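Side-chain contact in BWI-1=PROTEASE inhibitor/trypsin inhibitor (Fagopyrum esculentum, PDB 3RDY), which inhibits trypsin and probably other serine proteases as a potato type-I inhibitor: residues 33-38 against 42-47. Numbering follows the deposited sequence.
Sequences KIIENE and VRAIVL
The carboxylate of E36 meets the start of strand 43-48 through OE2: the methyl CB of A44 lies to one side of its plane, 3.7 Å from OE2, and R43 lies to the other, its CA 3.6 Å and its CG 3.9 Å from the same oxygen, while A44 N comes in at the edge. The direct hydrogen bond across the contact runs from A44 N to E36 OE2, 2.9 Å long with an N-H...O angle of 158°, and uses the anti lone pair, turned away from OE1. E36 reaches this donor because CG sits anti to its own carbonyl carbon (chi1 -73°) and the chain runs extended beyond it. Beside this link, the CG2 methyl of I35 touches V42 CG2 at 3.8 Å, the two side chains crossing at about a right angle, and lies 4.2 Å from A44 CB. I35 also packs on V64 of strand 61-66 and on W20, L23 and P76. The segment axes approach to 7.7 Å and run nearly antiparallel (167°), so the chain reverses between helix and strand; a water lies within hydrogen-bonding distance of both E36 O and V42 O. R43 and I45 make backbone bonds to strand 61-66, whereas A44 turns toward the helix. Cut back to an alanine, position E36 would probably leave A44 N without its side-chain acceptor and open a gap beside R43. With R43 NE 5.9 Å from OE2, any charge attraction is long-range; one directional bond and a small apolar seam thus pack helix 28-38 on the parallel pair 43-48 and 61-66, as in the potato type-I inhibitor fold.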
loop_
_atom_site.group_PDB
_atom_site.type_symbol
_atom_site.label_atom_id
_atom_site.label_comp_id
_atom_site.label_asym_id
_atom_site.label_seq_id
_atom_site.Cartn_x
_atom_site.Cartn_y
_atom_site.Cartn_z
ATOM N N LYS A 33 3.424 -7.696 2.186
ATOM C CA LYS A 33 4.702 -8.376 2.202
ATOM C C LYS A 33 5.478 -8.166 0.899
ATOM O O LYS A 33 6.694 -7.942 0.934
ATOM C CB LYS A 33 4.481 -9.864 2.512
ATOM N N ILE A 34 4.782 -8.208 -0.240
ATOM C CA ILE A 34 5.390 -7.970 -1.562
ATOM C C ILE A 34 5.875 -6.541 -1.676
ATOM O O ILE A 34 6.964 -6.267 -2.169
ATOM C CB ILE A 34 4.389 -8.314 -2.697
ATOM C CG1 ILE A 34 4.158 -9.839 -2.743
ATOM C CG2 ILE A 34 4.885 -7.809 -4.085
ATOM C CD1 ILE A 34 2.994 -10.279 -3.650
ATOM N N ILE A 35 5.055 -5.612 -1.207
ATOM C CA ILE A 35 5.407 -4.207 -1.279
ATOM C C ILE A 35 6.715 -3.953 -0.521
ATOM O O ILE A 35 7.616 -3.280 -1.039
ATOM C CB ILE A 35 4.265 -3.350 -0.702
ATOM C CG1 ILE A 35 3.097 -3.323 -1.709
ATOM C CG2 ILE A 35 4.749 -1.908 -0.408
ATOM C CD1 ILE A 35 1.756 -2.941 -1.092
ATOM N N GLU A 36 6.801 -4.491 0.695
ATOM C CA GLU A 36 7.952 -4.248 1.570
ATOM C C GLU A 36 9.221 -4.946 1.067
ATOM O O GLU A 36 10.328 -4.434 1.248
ATOM C CB GLU A 36 7.618 -4.622 3.013
ATOM C CG GLU A 36 6.673 -3.598 3.682
ATOM C CD GLU A 36 6.254 -4.008 5.062
ATOM O OE1 GLU A 36 6.690 -5.090 5.524
ATOM O OE2 GLU A 36 5.483 -3.255 5.684
ATOM N N ASN A 37 9.050 -6.088 0.403
ATOM C CA ASN A 37 10.153 -6.769 -0.271
ATOM C C ASN A 37 10.658 -6.005 -1.493
ATOM O O ASN A 37 11.866 -5.979 -1.760
ATOM C CB ASN A 37 9.724 -8.168 -0.714
ATOM C CG ASN A 37 9.748 -9.181 0.416
ATOM O OD1 ASN A 37 9.054 -10.207 0.361
ATOM N ND2 ASN A 37 10.548 -8.910 1.448
ATOM N N GLU A 38 9.739 -5.369 -2.226
ATOM C CA GLU A 38 10.074 -4.718 -3.485
ATOM C C GLU A 38 10.610 -3.319 -3.308
ATOM O O GLU A 38 11.287 -2.800 -4.194
ATOM C CB GLU A 38 8.875 -4.692 -4.433
ATOM C CG GLU A 38 8.473 -6.106 -4.888
ATOM C CD GLU A 38 7.412 -6.108 -5.959
ATOM O OE1 GLU A 38 6.806 -5.049 -6.187
ATOM O OE2 GLU A 38 7.192 -7.170 -6.584
ATOM N N VAL A 42 10.020 1.257 2.591
ATOM C CA VAL A 42 8.660 1.569 2.981
ATOM C C VAL A 42 8.041 0.601 3.994
ATOM O O VAL A 42 8.482 -0.546 4.149
ATOM C CB VAL A 42 7.735 1.674 1.747
ATOM C CG1 VAL A 42 8.364 2.566 0.695
ATOM C CG2 VAL A 42 7.449 0.267 1.177
ATOM N N ARG A 43 7.044 1.120 4.710
ATOM C CA ARG A 43 6.168 0.321 5.542
ATOM C C ARG A 43 4.787 0.333 4.914
ATOM O O ARG A 43 4.217 1.407 4.699
ATOM C CB ARG A 43 6.064 0.928 6.922
ATOM C CG ARG A 43 5.454 -0.020 7.923
ATOM C CD ARG A 43 6.480 -0.163 9.038
ATOM N NE ARG A 43 6.016 0.581 10.153
ATOM C CZ ARG A 43 6.730 1.025 11.170
ATOM N NH1 ARG A 43 8.050 0.818 11.305
ATOM N NH2 ARG A 43 6.070 1.685 12.076
ATOM N N ALA A 44 4.259 -0.856 4.632
ATOM C CA ALA A 44 2.895 -1.000 4.123
ATOM C C ALA A 44 1.923 -1.044 5.306
ATOM O O ALA A 44 2.184 -1.697 6.326
ATOM C CB ALA A 44 2.784 -2.269 3.297
ATOM N N ILE A 45 0.803 -0.345 5.192
ATOM C CA ILE A 45 -0.170 -0.361 6.270
ATOM C C ILE A 45 -1.518 -0.728 5.691
ATOM O O ILE A 45 -2.050 0.010 4.858
ATOM C CB ILE A 45 -0.260 1.016 6.956
ATOM C CG1 ILE A 45 1.126 1.454 7.469
ATOM C CG2 ILE A 45 -1.301 0.957 8.053
ATOM C CD1 ILE A 45 1.184 2.877 8.075
ATOM N N VAL A 46 -2.062 -1.870 6.113
ATOM C CA VAL A 46 -3.344 -2.349 5.593
ATOM C C VAL A 46 -4.504 -1.753 6.392
ATOM O O VAL A 46 -4.555 -1.895 7.626
ATOM C CB VAL A 46 -3.379 -3.894 5.618
ATOM C CG1 VAL A 46 -4.672 -4.448 5.000
ATOM C CG2 VAL A 46 -2.153 -4.450 4.873
ATOM N N LEU A 47 -5.415 -1.078 5.693
ATOM C CA LEU A 47 -6.559 -0.390 6.309
ATOM C C LEU A 47 -7.791 -0.618 5.464
ATOM O O LEU A 47 -7.687 -0.788 4.255
ATOM C CB LEU A 47 -6.363 1.142 6.298
ATOM C CG LEU A 47 -5.263 1.896 7.015
ATOM C CD1 LEU A 47 -5.559 3.372 6.914
ATOM C CD2 LEU A 47 -5.187 1.454 8.468
HETATM O O HOH W 1 10.421 -2.368 3.370
#